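PDB 5CEC: Bd3459, which probably acts as a penicillin-binding-protein-like serine peptidase on cell-wall peptides during predatory invasion, and is bound here by its ankyrin-repeat immunity protein Bd3460. Local coordinates for residues A[237-240]-A[241-244]; A[77-80]-A[81-85]; A[331-335]-A[336-340]; A[313-316]-A[317-321]; A[114-117]-A[118-122]. The protein carries 1 engineered substitution. All coordinates share one frame; numbering follows the deposited sequence.

In the fold
From the N terminus the contacts come in the order 2, 5, 1, 4, 3. Each joins adjacent residues within a turn or two, so none closes a long loop, and they follow in series without nesting or crossing. Interaction 2 lies at the end of helix 72-84, interaction 5 starts helix 118-130 and interaction 1 starts helix 240-250; interaction 4 lies within helix 307-322, and interaction 3 turns the chain after edge strand 333-334. Packing ties them together: helix 72-84 meets interaction 1 through Leu240 and Leu244 and interaction 4 through Asp82 and Ser320, Val331 touches interactions 1, 2 and 4, and Met120 of interaction 5 reaches Ser237 of interaction 1.

Interaction 1 (A[237-240]-A[241-244])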
loop_
_atom_site.group_PDB
_atom_site.type_symbol
_atom_site.label_atom_id
_atom_site.label_comp_id
_atom_site.label_asym_id
_atom_site.label_seq_id
_atom_site.Cartn_x
_atom_site.Cartn_y
_atom_site.Cartn_z
ATOM N N SER A 237 -19.592 9.385 3.969
ATOM C CA SER A 237 -18.417 8.851 3.302
ATOM C C SER A 237 -18.803 7.922 2.174
ATOM O O SER A 237 -19.949 7.448 2.098
ATOM C CB SER A 237 -17.519 8.084 4.272
ATOM O OG SER A 237 -18.092 6.843 4.641
ATOM N N ALA A 238 -17.840 7.615 1.318
ATOM C CA ALA A 238 -17.879 6.426 0.463
ATOM C C ALA A 238 -18.138 5.201 1.355
ATOM O O ALA A 238 -17.820 5.208 2.560
ATOM C CB ALA A 238 -16.556 6.281 -0.320
ATOM N N PRO A 239 -18.678 4.140 0.760
ATOM C CA PRO A 239 -18.912 2.958 1.592
ATOM C C PRO A 239 -17.606 2.393 2.143
ATOM O O PRO A 239 -16.523 2.563 1.558
ATOM C CB PRO A 239 -19.594 1.972 0.659
ATOM C CG PRO A 239 -19.421 2.486 -0.721
ATOM C CD PRO A 239 -19.113 3.953 -0.638
ATOM N N LEU A 240 -17.732 1.664 3.247
ATOM C CA LEU A 240 -16.571 1.077 3.895
ATOM C C LEU A 240 -15.701 0.254 2.948
ATOM O O LEU A 240 -14.476 0.342 3.021
ATOM C CB LEU A 240 -17.002 0.223 5.093
ATOM C CG LEU A 240 -15.873 -0.451 5.859
ATOM C CD1 LEU A 240 -14.979 0.546 6.564
ATOM C CD2 LEU A 240 -16.417 -1.494 6.811
ATOM N N LYS A 241 -16.317 -0.500 2.043
ATOM C CA LYS A 241 -15.534 -1.297 1.097
ATOM C C LYS A 241 -14.523 -0.414 0.332
ATOM O O LYS A 241 -13.426 -0.857 0.043
ATOM C CB LYS A 241 -16.440 -2.088 0.135
ATOM C CG LYS A 241 -17.298 -1.211 -0.768
ATOM C CD LYS A 241 -18.267 -1.916 -1.688
ATOM C CE LYS A 241 -18.994 -0.862 -2.499
ATOM N NZ LYS A 241 -19.788 -1.397 -3.625
ATOM N N THR A 242 -14.958 0.786 -0.062
ATOM C CA THR A 242 -14.111 1.731 -0.792
ATOM C C THR A 242 -12.949 2.237 0.086
ATOM O O THR A 242 -11.801 2.370 -0.365
ATOM C CB THR A 242 -14.944 2.892 -1.325
ATOM O OG1 THR A 242 -15.992 2.357 -2.127
ATOM C CG2 THR A 242 -14.110 3.911 -2.088
ATOM N N ILE A 243 -13.282 2.594 1.307
ATOM C CA ILE A 243 -12.268 3.034 2.281
ATOM C C ILE A 243 -11.222 1.932 2.486
ATOM O O ILE A 243 -10.003 2.180 2.507
ATOM C CB ILE A 243 -12.929 3.449 3.616
ATOM C CG1 ILE A 243 -13.815 4.684 3.379
ATOM C CG2 ILE A 243 -11.854 3.691 4.709
ATOM C CD1 ILE A 243 -14.701 4.995 4.563
ATOM N N LEU A 244 -11.712 0.706 2.639
ATOM C CA LEU A 244 -10.834 -0.461 2.791
ATOM C C LEU A 244 -9.975 -0.710 1.552
ATOM O O LEU A 244 -8.775 -0.959 1.654
ATOM C CB LEU A 244 -11.642 -1.718 3.138
ATOM C CG LEU A 244 -12.332 -1.664 4.496
ATOM C CD1 LEU A 244 -13.355 -2.769 4.593
ATOM C CD2 LEU A 244 -11.376 -1.756 5.666
#
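The carbonyl oxygen of Pro239 accepts the backbone N-H of Ile243, with Pro239 O 3.3 Å from Ile243 N, while Leu240 O takes that of Leu244 N at 2.8 Å, and the chain passes from the extended residues 237-239 straight into a helical turn. A weak, bent bond from Thr242 N, 2.9 Å away, reaches the same Pro239 O. Proline suits this N-cap place because its ring holds phi near -63°, which the cap tolerates, while its carbonyl still accepts. Its CG lies 3.7 Å from Thr242 OG1 and 3.8 Å from CE of Lys241, whose extended chain crosses the proline obliquely. Lys241 CG sits between the backbone N and the carbonyl carbon (chi1 63°), a rare choice inside a helix but tolerable in a first turn, where the preceding residues supply no helical carbonyls; its NZ bonds Tyr326 OH. This is the N-terminal turn of helix 240-250, which runs toward the segment that probably carries the second serine of a penicillin-binding-protein-like active site. Leu240 and Leu244 meet on the helix's inner side, Leu240 CG 3.6 Å from Leu244 CD1, and both continue onto helix 72-84, Leu240 against Ala80 and Leu84, Leu244 against Thr77 and Val81. Ile243 holds CG1 beside its backbone N (chi1 -65°), which carries CD1 back to 3.7 Å from Ala238 O. The small methyl of Ala238 leaves room for Thr242, CB to CG2 being 3.8 Å. Ser237 OG is bonded to Ala238 O and to Phe90 N.

Interaction 2 (A[77-80]-A[81-85]); sequences TLWA and VDRLG
Trp79 and Arg83 run side by side in the same direction, with the indole and guanidinium planes turned 77° apart, too steep for a stack. Arg83 CG approaches the indole obliquely, 3.7 Å from Trp79 NE1. At the ring's edge and in its plane lies a water that accepts the N-H of Trp79 NE1 at 2.9 Å and another from Arg83 NH1, also at 2.9 Å. Beyond the two segments, Tyr272 stacks on the indole and Phe269 meets it edge-to-face, which suits tryptophan's broad flat surface. The bends of Arg83 at chi2 and chi3 fold its chain back toward the indole, and NH1 has a second acceptor in Leu263 O. One residue earlier in each segment, Leu78 and Asp82 cross, with Leu78 CD1 3.7 Å from Asp82 OD2. The backbone is regular here: Thr77 O accepts from Val81 N at 2.9 Å, and Ala80 O from Leu84 N at 2.8 Å. Ala80 has only a methyl, which fits where helix 240-250 packs close through Leu240. Gly85 ends helix 72-84 with a positive phi of 93°, where a side chain would press against the carbonyl oxygen of Leu84. The start of this helix bears a probable active-site SxxK pattern, and Thr77 OG1 bonds Lys73 O. Asp82 has three partners: OD2 meets Lys276 and Tyr272, and OD1 meets Ser320. With a lysine and two hydroxyls around it, the carboxylate is probably ionised, while the shared water couples the indole and arginine N-H groups through one acceptor.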
loop_
_atom_site.group_PDB
_atom_site.type_symbol
_atom_site.label_atom_id
_atom_site.label_comp_id
_atom_site.label_asym_id
_atom_site.label_seq_id
_atom_site.Cartn_x
_atom_site.Cartn_y
_atom_site.Cartn_z
ATOM N N THR A 77 -9.380 -5.281 8.293
ATOM C CA THR A 77 -10.419 -5.292 7.247
ATOM C C THR A 77 -11.528 -6.253 7.654
ATOM O O THR A 77 -12.700 -5.885 7.603
ATOM C CB THR A 77 -9.800 -5.672 5.904
ATOM O OG1 THR A 77 -8.873 -4.654 5.524
ATOM C CG2 THR A 77 -10.792 -5.781 4.834
ATOM N N LEU A 78 -11.175 -7.470 8.057
ATOM C CA LEU A 78 -12.192 -8.450 8.489
ATOM C C LEU A 78 -12.990 -7.884 9.670
ATOM O O LEU A 78 -14.227 -7.953 9.685
ATOM C CB LEU A 78 -11.509 -9.744 8.912
ATOM C CG LEU A 78 -12.419 -10.758 9.596
ATOM C CD1 LEU A 78 -13.586 -11.192 8.710
ATOM C CD2 LEU A 78 -11.642 -11.967 10.059
ATOM N N TRP A 79 -12.288 -7.354 10.674
ATOM C CA TRP A 79 -12.960 -6.841 11.871
ATOM C C TRP A 79 -13.973 -5.760 11.468
ATOM O O TRP A 79 -15.131 -5.797 11.902
ATOM C CB TRP A 79 -11.946 -6.294 12.883
ATOM C CG TRP A 79 -12.486 -5.970 14.209
ATOM C CD1 TRP A 79 -13.654 -6.440 14.785
ATOM C CD2 TRP A 79 -11.848 -5.186 15.206
ATOM N NE1 TRP A 79 -13.773 -5.970 16.059
ATOM C CE2 TRP A 79 -12.683 -5.193 16.342
ATOM C CE3 TRP A 79 -10.663 -4.446 15.249
ATOM C CZ2 TRP A 79 -12.347 -4.545 17.492
ATOM C CZ3 TRP A 79 -10.360 -3.782 16.404
ATOM C CH2 TRP A 79 -11.207 -3.811 17.490
ATOM N N ALA A 80 -13.545 -4.805 10.632
ATOM C CA ALA A 80 -14.421 -3.721 10.213
ATOM C C ALA A 80 -15.618 -4.255 9.381
ATOM O O ALA A 80 -16.744 -3.770 9.523
ATOM C CB ALA A 80 -13.628 -2.664 9.464
ATOM N N VAL A 81 -15.349 -5.164 8.439
ATOM C CA VAL A 81 -16.429 -5.738 7.618
ATOM C C VAL A 81 -17.466 -6.418 8.500
ATOM O O VAL A 81 -18.660 -6.261 8.302
ATOM C CB VAL A 81 -15.873 -6.692 6.540
ATOM C CG1 VAL A 81 -16.955 -7.572 5.899
ATOM C CG2 VAL A 81 -15.115 -5.901 5.494
ATOM N N ASP A 82 -17.000 -7.165 9.487
ATOM C CA ASP A 82 -17.918 -7.871 10.420
ATOM C C ASP A 82 -18.672 -6.893 11.332
ATOM O O ASP A 82 -19.865 -7.068 11.577
ATOM C CB ASP A 82 -17.148 -8.902 11.257
ATOM C CG ASP A 82 -17.028 -10.246 10.580
ATOM O OD1 ASP A 82 -17.593 -10.448 9.459
ATOM O OD2 ASP A 82 -16.382 -11.112 11.201
ATOM N N ARG A 83 -17.997 -5.883 11.861
ATOM C CA ARG A 83 -18.630 -4.984 12.818
ATOM C C ARG A 83 -19.542 -3.956 12.140
ATOM O O ARG A 83 -20.567 -3.571 12.712
ATOM C CB ARG A 83 -17.582 -4.226 13.615
ATOM C CG ARG A 83 -17.055 -4.971 14.798
ATOM C CD ARG A 83 -18.044 -4.870 15.975
ATOM N NE ARG A 83 -18.161 -3.485 16.459
ATOM C CZ ARG A 83 -17.282 -2.850 17.236
ATOM N NH1 ARG A 83 -16.224 -3.480 17.743
ATOM N NH2 ARG A 83 -17.472 -1.568 17.537
ATOM N N LEU A 84 -19.155 -3.484 10.963
ATOM C CA LEU A 84 -19.870 -2.392 10.285
ATOM C C LEU A 84 -20.640 -2.776 9.046
ATOM O O LEU A 84 -21.682 -2.173 8.748
ATOM C CB LEU A 84 -18.891 -1.283 9.936
ATOM C CG LEU A 84 -18.092 -0.693 11.103
ATOM C CD1 LEU A 84 -17.050 0.257 10.550
ATOM C CD2 LEU A 84 -18.991 -0.010 12.113
ATOM N N GLY A 85 -20.117 -3.744 8.308
ATOM C CA GLY A 85 -20.648 -4.137 7.011
ATOM C C GLY A 85 -19.932 -3.387 5.887
ATOM O O GLY A 85 -19.593 -2.216 6.023
HETATM O O HOH W 1 -15.901 -6.319 18.014
#

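Interaction 3 (A[331-335]-A[336-340]); sequences VMAVA and AKDKA
Backbone and side chain of Asp338 both bind Val334. Among the hydrogen bonds, Val334 O accepts twice: from Asp338 N at 3.0 Å, nearly straight and in the carbonyl plane, and from Lys337 N at 3.1 Å, which stands above that plane. Val334 N in turn donates to Asp338 OD2 at 2.8 Å, meeting the oxygen on its anti side; Asp338 CG, beside its backbone N (chi1 -70°), turns OD2 back there. The bond to Lys337 closes a type II beta turn over Ala335 and Ala336, and Ala336 takes the positive phi (69°) that glycine usually fills there; alanine, smallest after glycine, can still take it. Asp338 centres an inverse gamma turn. Among the charged ends, Asp338 OD2 has a second partner in the salt bridge to Lys245, and OD1 is bonded to Tyr421 OH, so the buried carboxylate is satisfied on both oxygens and is probably ionised. Lys339 curls back until NZ lies 2.7 Å from Ala336 O. The apolar contact is slight: Val334 CG1 rests 3.8 Å from Lys337 CG, the side chains lying alongside. Strand 333-334 forms one edge of the six-stranded antiparallel sheet, beside strand 354-361, where Met332 touches Thr355 and Lys357, the latter probably of the active-site KTG-type motif; helix 240-250 packs against the contact through Asn249, and Val331 reaches Thr77 of helix 72-84.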
loop_
_atom_site.group_PDB
_atom_site.type_symbol
_atom_site.label_atom_id
_atom_site.label_comp_id
_atom_site.label_asym_id
_atom_site.label_seq_id
_atom_site.Cartn_x
_atom_site.Cartn_y
_atom_site.Cartn_z
ATOM N N VAL A 331 -12.064 -5.178 -1.667
ATOM C CA VAL A 331 -11.399 -4.563 -0.526
ATOM C C VAL A 331 -9.873 -4.713 -0.490
ATOM O O VAL A 331 -9.239 -4.094 0.352
ATOM C CB VAL A 331 -11.980 -5.047 0.823
ATOM C CG1 VAL A 331 -13.475 -4.736 0.911
ATOM C CG2 VAL A 331 -11.701 -6.520 1.061
ATOM N N MET A 332 -9.310 -5.500 -1.390
ATOM C CA MET A 332 -7.866 -5.777 -1.445
ATOM C C MET A 332 -7.377 -5.647 -2.870
ATOM O O MET A 332 -8.168 -5.701 -3.824
ATOM C CB MET A 332 -7.521 -7.192 -0.972
ATOM C CG MET A 332 -7.624 -7.362 0.518
ATOM S SD MET A 332 -7.572 -9.080 1.056
ATOM C CE MET A 332 -5.900 -9.459 0.570
ATOM N N ALA A 333 -6.081 -5.352 -3.008
ATOM C CA ALA A 333 -5.494 -4.987 -4.294
ATOM C C ALA A 333 -5.312 -6.203 -5.191
ATOM O O ALA A 333 -5.006 -7.300 -4.721
ATOM C CB ALA A 333 -4.158 -4.332 -4.061
ATOM N N VAL A 334 -5.437 -5.982 -6.489
ATOM C CA VAL A 334 -5.294 -7.005 -7.518
ATOM C C VAL A 334 -3.981 -6.776 -8.269
ATOM O O VAL A 334 -3.719 -5.684 -8.828
ATOM C CB VAL A 334 -6.483 -7.009 -8.491
ATOM C CG1 VAL A 334 -6.304 -8.090 -9.538
ATOM C CG2 VAL A 334 -7.775 -7.229 -7.719
ATOM N N ALA A 335 -3.144 -7.808 -8.241
ATOM C CA ALA A 335 -1.825 -7.741 -8.861
ATOM C C ALA A 335 -1.919 -7.292 -10.322
ATOM O O ALA A 335 -2.721 -7.851 -11.110
ATOM C CB ALA A 335 -1.159 -9.088 -8.823
ATOM N N ALA A 336 -1.121 -6.285 -10.666
ATOM C CA ALA A 336 -1.003 -5.704 -12.007
ATOM C C ALA A 336 -2.199 -4.924 -12.506
ATOM O O ALA A 336 -2.079 -4.222 -13.479
ATOM C CB ALA A 336 -0.554 -6.738 -13.034
ATOM N N LYS A 337 -3.351 -5.083 -11.890
ATOM C CA LYS A 337 -4.558 -4.369 -12.309
ATOM C C LYS A 337 -4.752 -3.082 -11.516
ATOM O O LYS A 337 -5.173 -2.082 -12.063
ATOM C CB LYS A 337 -5.778 -5.276 -12.121
ATOM C CG LYS A 337 -5.691 -6.557 -12.933
ATOM C CD LYS A 337 -6.089 -6.323 -14.380
ATOM C CE LYS A 337 -7.620 -6.287 -14.523
ATOM N NZ LYS A 337 -8.069 -6.482 -15.932
ATOM N N ASP A 338 -4.508 -3.133 -10.199
ATOM C CA ASP A 338 -4.560 -1.936 -9.357
ATOM C C ASP A 338 -3.192 -1.273 -9.426
ATOM O O ASP A 338 -2.274 -1.564 -8.656
ATOM C CB ASP A 338 -5.012 -2.272 -7.933
ATOM C CG ASP A 338 -6.466 -2.671 -7.891
ATOM O OD1 ASP A 338 -7.277 -1.949 -8.561
ATOM O OD2 ASP A 338 -6.806 -3.652 -7.223
ATOM N N LYS A 339 -3.037 -0.413 -10.420
ATOM C CA LYS A 339 -1.755 0.199 -10.690
ATOM C C LYS A 339 -1.309 1.095 -9.522
ATOM O O LYS A 339 -0.087 1.230 -9.269
ATOM C CB LYS A 339 -1.818 0.970 -12.011
ATOM C CG LYS A 339 -2.160 0.111 -13.212
ATOM C CD LYS A 339 -1.219 -1.061 -13.335
ATOM C CE LYS A 339 -1.169 -1.653 -14.731
ATOM N NZ LYS A 339 -0.152 -2.750 -14.759
ATOM N N ALA A 340 -2.287 1.698 -8.842
ATOM C CA ALA A 340 -2.090 2.600 -7.700
ATOM C C ALA A 340 -2.173 1.795 -6.412
ATOM O O ALA A 340 -2.927 2.134 -5.430
ATOM C CB ALA A 340 -3.084 3.753 -7.697
#

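Interaction 4 (A[313-316]-A[317-321])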
loop_
_atom_site.group_PDB
_atom_site.type_symbol
_atom_site.label_atom_id
_atom_site.label_comp_id
_atom_site.label_asym_id
_atom_site.label_seq_id
_atom_site.Cartn_x
_atom_site.Cartn_y
_atom_site.Cartn_z
ATOM N N VAL A 313 -8.452 -15.925 8.505
ATOM C CA VAL A 313 -8.909 -14.562 8.268
ATOM C C VAL A 313 -9.380 -14.395 6.832
ATOM O O VAL A 313 -10.449 -13.795 6.597
ATOM C CB VAL A 313 -7.792 -13.553 8.637
ATOM C CG1 VAL A 313 -8.060 -12.164 8.066
ATOM C CG2 VAL A 313 -7.644 -13.489 10.150
ATOM N N LEU A 314 -8.608 -14.906 5.878
ATOM C CA LEU A 314 -9.024 -14.825 4.463
ATOM C C LEU A 314 -10.357 -15.551 4.219
ATOM O O LEU A 314 -11.256 -15.020 3.545
ATOM C CB LEU A 314 -7.946 -15.360 3.540
ATOM C CG LEU A 314 -6.712 -14.412 3.462
ATOM C CD1 LEU A 314 -5.501 -15.196 2.977
ATOM C CD2 LEU A 314 -6.972 -13.180 2.600
ATOM N N TYR A 315 -10.481 -16.765 4.757
ATOM C CA TYR A 315 -11.718 -17.543 4.612
ATOM C C TYR A 315 -12.911 -16.771 5.142
ATOM O O TYR A 315 -13.963 -16.648 4.473
ATOM C CB TYR A 315 -11.600 -18.856 5.361
ATOM C CG TYR A 315 -12.859 -19.646 5.311
ATOM C CD1 TYR A 315 -13.881 -19.431 6.228
ATOM C CD2 TYR A 315 -13.047 -20.590 4.319
ATOM C CE1 TYR A 315 -15.044 -20.156 6.172
ATOM C CE2 TYR A 315 -14.214 -21.311 4.233
ATOM C CZ TYR A 315 -15.236 -21.105 5.165
ATOM O OH TYR A 315 -16.393 -21.782 5.126
ATOM N N SER A 316 -12.753 -16.208 6.335
ATOM C CA SER A 316 -13.824 -15.465 6.998
ATOM C C SER A 316 -14.165 -14.159 6.300
ATOM O O SER A 316 -15.340 -13.788 6.213
ATOM C CB SER A 316 -13.493 -15.238 8.479
ATOM O OG SER A 316 -13.442 -16.458 9.187
ATOM N N LEU A 317 -13.147 -13.429 5.816
ATOM C CA LEU A 317 -13.377 -12.208 5.091
ATOM C C LEU A 317 -14.130 -12.490 3.804
ATOM O O LEU A 317 -15.083 -11.764 3.451
ATOM C CB LEU A 317 -12.033 -11.518 4.822
ATOM C CG LEU A 317 -12.106 -10.218 4.012
ATOM C CD1 LEU A 317 -13.017 -9.172 4.653
ATOM C CD2 LEU A 317 -10.710 -9.652 3.861
ATOM N N ASP A 318 -13.666 -13.493 3.061
ATOM C CA ASP A 318 -14.326 -13.890 1.827
ATOM C C ASP A 318 -15.801 -14.241 2.100
ATOM O O ASP A 318 -16.703 -13.830 1.346
ATOM C CB ASP A 318 -13.582 -15.054 1.176
ATOM C CG ASP A 318 -13.563 -15.013 -0.341
ATOM O OD1 ASP A 318 -14.091 -14.070 -0.967
ATOM O OD2 ASP A 318 -12.989 -15.970 -0.910
ATOM N N LYS A 319 -16.052 -14.964 3.182
ATOM C CA LYS A 319 -17.410 -15.410 3.515
ATOM C C LYS A 319 -18.294 -14.201 3.794
ATOM O O LYS A 319 -19.402 -14.097 3.250
ATOM C CB LYS A 319 -17.412 -16.331 4.729
ATOM C CG LYS A 319 -18.809 -16.848 5.083
ATOM C CD LYS A 319 -18.716 -17.780 6.262
ATOM C CE LYS A 319 -20.083 -18.263 6.683
ATOM N NZ LYS A 319 -20.012 -19.139 7.887
ATOM N N SER A 320 -17.792 -13.259 4.599
ATOM C CA SER A 320 -18.573 -12.078 4.952
ATOM C C SER A 320 -18.831 -11.186 3.726
ATOM O O SER A 320 -19.943 -10.662 3.546
ATOM C CB SER A 320 -17.880 -11.297 6.066
ATOM O OG SER A 320 -17.834 -12.065 7.280
ATOM N N LEU A 321 -17.822 -11.008 2.874
ATOM C CA LEU A 321 -18.016 -10.251 1.638
ATOM C C LEU A 321 -18.992 -10.929 0.682
ATOM O O LEU A 321 -19.831 -10.253 0.086
ATOM C CB LEU A 321 -16.682 -10.026 0.933
ATOM C CG LEU A 321 -15.724 -9.094 1.679
ATOM C CD1 LEU A 321 -14.345 -9.194 1.038
ATOM C CD2 LEU A 321 -16.228 -7.649 1.687
HETATM O O HOH W 2 -18.240 -21.249 7.327
#
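Lys319 leaves its helix close to Tyr315, one turn earlier, with CB 3.5 Å from Tyr315 O and 3.6 Å from Ser316 O. Its CG lies anti to the backbone N (chi1 -178°), and the chain stays extended from there. CD passes obliquely by the tyrosine ring, 4.4 Å from Tyr315 CE1, a loose contact. At the end NZ donates to a water at 2.8 Å, and the same water is 2.9 Å from Tyr315 OH, in the plane of that ring. A long, flexible lysine suits this exposed side, since it can span from the backbone to the phenol's water. Underneath, the helix is regular, with Lys319 N 3.0 Å from Tyr315 O. Leu317 turns inward instead, where an apolar side chain belongs. Ser320 OG bonds Asp82 OD1, and Ser316 OG bonds Lys312 O. Asp318 OD2 bonds Tyr379 OH but lies close to the like-charged Glu377. Helix 307-322 packs against helix 72-84, met by Val313, Leu317 and Ser320, against helix 265-277, met by Val313 and Ser316, and against strand 376-385, met by Leu314 and Tyr315.

Interaction 5 (A[114-117]-A[118-122]). With SO4 (sulfate ion), chain E.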
loop_
_atom_site.group_PDB
_atom_site.type_symbol
_atom_site.label_atom_id
_atom_site.label_comp_id
_atom_site.label_asym_id
_atom_site.label_seq_id
_atom_site.Cartn_x
_atom_site.Cartn_y
_atom_site.Cartn_z
ATOM N N PRO A 114 -12.563 7.573 8.955
ATOM C CA PRO A 114 -11.099 7.389 9.020
ATOM C C PRO A 114 -10.368 7.788 7.764
ATOM O O PRO A 114 -9.189 7.489 7.622
ATOM C CB PRO A 114 -10.960 5.879 9.259
ATOM C CG PRO A 114 -12.088 5.326 8.474
ATOM C CD PRO A 114 -13.234 6.304 8.639
ATOM N N LEU A 115 -11.066 8.470 6.857
ATOM C CA LEU A 115 -10.468 8.974 5.623
ATOM C C LEU A 115 -10.912 10.395 5.360
ATOM O O LEU A 115 -11.227 10.757 4.236
ATOM C CB LEU A 115 -10.789 8.017 4.465
ATOM C CG LEU A 115 -10.140 8.253 3.111
ATOM C CD1 LEU A 115 -8.670 8.585 3.267
ATOM C CD2 LEU A 115 -10.364 7.079 2.166
ATOM N N PHE A 116 -10.868 11.209 6.404
ATOM C CA PHE A 116 -11.336 12.593 6.337
ATOM C C PHE A 116 -10.101 13.468 6.456
ATOM O O PHE A 116 -9.597 13.715 7.554
ATOM C CB PHE A 116 -12.390 12.899 7.403
ATOM C CG PHE A 116 -13.314 14.013 7.049
ATOM C CD1 PHE A 116 -12.836 15.232 6.623
ATOM C CD2 PHE A 116 -14.682 13.851 7.114
ATOM C CE1 PHE A 116 -13.684 16.270 6.295
ATOM C CE2 PHE A 116 -15.551 14.901 6.784
ATOM C CZ PHE A 116 -15.041 16.092 6.367
ATOM N N GLY A 117 -9.628 13.910 5.299
ATOM C CA GLY A 117 -8.450 14.745 5.199
ATOM C C GLY A 117 -8.651 15.777 4.112
ATOM O O GLY A 117 -9.766 16.277 3.900
ATOM N N ARG A 118 -7.575 16.062 3.390
ATOM C CA ARG A 118 -7.622 17.015 2.267
ATOM C C ARG A 118 -8.792 16.795 1.336
ATOM O O ARG A 118 -9.542 17.734 1.053
ATOM C CB ARG A 118 -6.300 16.931 1.457
ATOM C CG ARG A 118 -6.257 17.887 0.260
ATOM C CD ARG A 118 -5.247 17.429 -0.786
ATOM N NE ARG A 118 -3.901 17.322 -0.245
ATOM C CZ ARG A 118 -3.047 18.345 -0.081
ATOM N NH1 ARG A 118 -3.394 19.596 -0.353
ATOM N NH2 ARG A 118 -1.834 18.091 0.356
ATOM N N ASN A 119 -8.910 15.592 0.796
ATOM C CA ASN A 119 -9.831 15.411 -0.336
ATOM C C ASN A 119 -11.293 15.421 0.091
ATOM O O ASN A 119 -12.144 16.027 -0.592
ATOM C CB ASN A 119 -9.451 14.175 -1.128
ATOM C CG ASN A 119 -8.146 14.344 -1.843
ATOM O OD1 ASN A 119 -7.879 15.421 -2.330
ATOM N ND2 ASN A 119 -7.320 13.319 -1.884
ATOM N N MET A 120 -11.622 14.802 1.230
ATOM C CA MET A 120 -12.976 14.947 1.766
ATOM C C MET A 120 -13.309 16.405 2.115
ATOM O O MET A 120 -14.439 16.854 1.939
ATOM C CB MET A 120 -13.219 13.985 2.925
ATOM C CG MET A 120 -14.660 13.982 3.350
ATOM S SD MET A 120 -15.767 13.428 2.049
ATOM C CE MET A 120 -16.896 12.368 2.919
ATOM N N SER A 121 -12.312 17.138 2.588
ATOM C CA SER A 121 -12.492 18.550 2.930
ATOM C C SER A 121 -12.792 19.353 1.673
ATOM O O SER A 121 -13.690 20.196 1.680
ATOM C CB SER A 121 -11.260 19.125 3.639
ATOM O OG SER A 121 -11.108 18.552 4.921
ATOM N N TYR A 122 -12.044 19.090 0.600
ATOM C CA TYR A 122 -12.323 19.743 -0.673
ATOM C C TYR A 122 -13.733 19.466 -1.157
ATOM O O TYR A 122 -14.418 20.361 -1.639
ATOM C CB TYR A 122 -11.337 19.290 -1.755
ATOM C CG TYR A 122 -9.892 19.762 -1.638
ATOM C CD1 TYR A 122 -9.480 20.712 -0.692
ATOM C CD2 TYR A 122 -8.938 19.237 -2.487
ATOM C CE1 TYR A 122 -8.159 21.125 -0.612
ATOM C CE2 TYR A 122 -7.623 19.638 -2.418
ATOM C CZ TYR A 122 -7.236 20.579 -1.495
ATOM O OH TYR A 122 -5.927 20.952 -1.465
HETATM S S SO4 E . -1.736 22.554 0.700
HETATM O O1 SO4 E . -1.356 21.617 -0.391
HETATM O O2 SO4 E . -0.546 23.216 1.271
HETATM O O3 SO4 E . -2.626 21.940 1.697
HETATM O O4 SO4 E . -2.583 23.675 0.145
HETATM O O HOH W 3 -10.034 12.869 2.693
#
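Met120 CG sits squarely over one face of the Phe116 ring, 3.6 Å from its centroid and only 7° off the normal, a CH-pi contact. The sulfur is farther off: Met120 SD lies 5.2 Å from the Phe116 centroid and 17° off the normal, a long Met-aromatic contact. At the ring's edge, in its plane, Ser121 OG approaches Phe116 CE1 to 3.7 Å. The Phe116 ring also meets Phe145 edge-to-face. This is the tight part, and its polar core is Gly117 O, which accepts from Ser121 N at 3.0 Å and from Ser121 OG at 2.8 Å, the hydroxyl standing well above the carbonyl plane. Gly117 is the N-cap of helix 118-130, and its backbone angles come easily to a residue without a side chain. A water completes the cap, donating to Leu115 O and accepting from Gly117 N and from Met120 N, the last at 2.9 Å, which satisfies a helix-start N-H. Met120 CG is anti to its backbone N (chi1 -172°), which brings it back over the ring. Arg118 turns away from 114-117 and is loose only in this respect. Its NH1 donates to Tyr122 OH at 3.1 Å and, at 2.9 Å, to O1 of a sulfate probably from the crystallisation liquor, both partners lying in the guanidinium plane; a second bond, to O3, is weak. Glu153 makes a salt bridge with Arg118 NE, Tyr190 a cation-pi contact, and Trp149 also bonds the sulfate. Partly exposed Asn119, bonded to Glu152, marks the more open side.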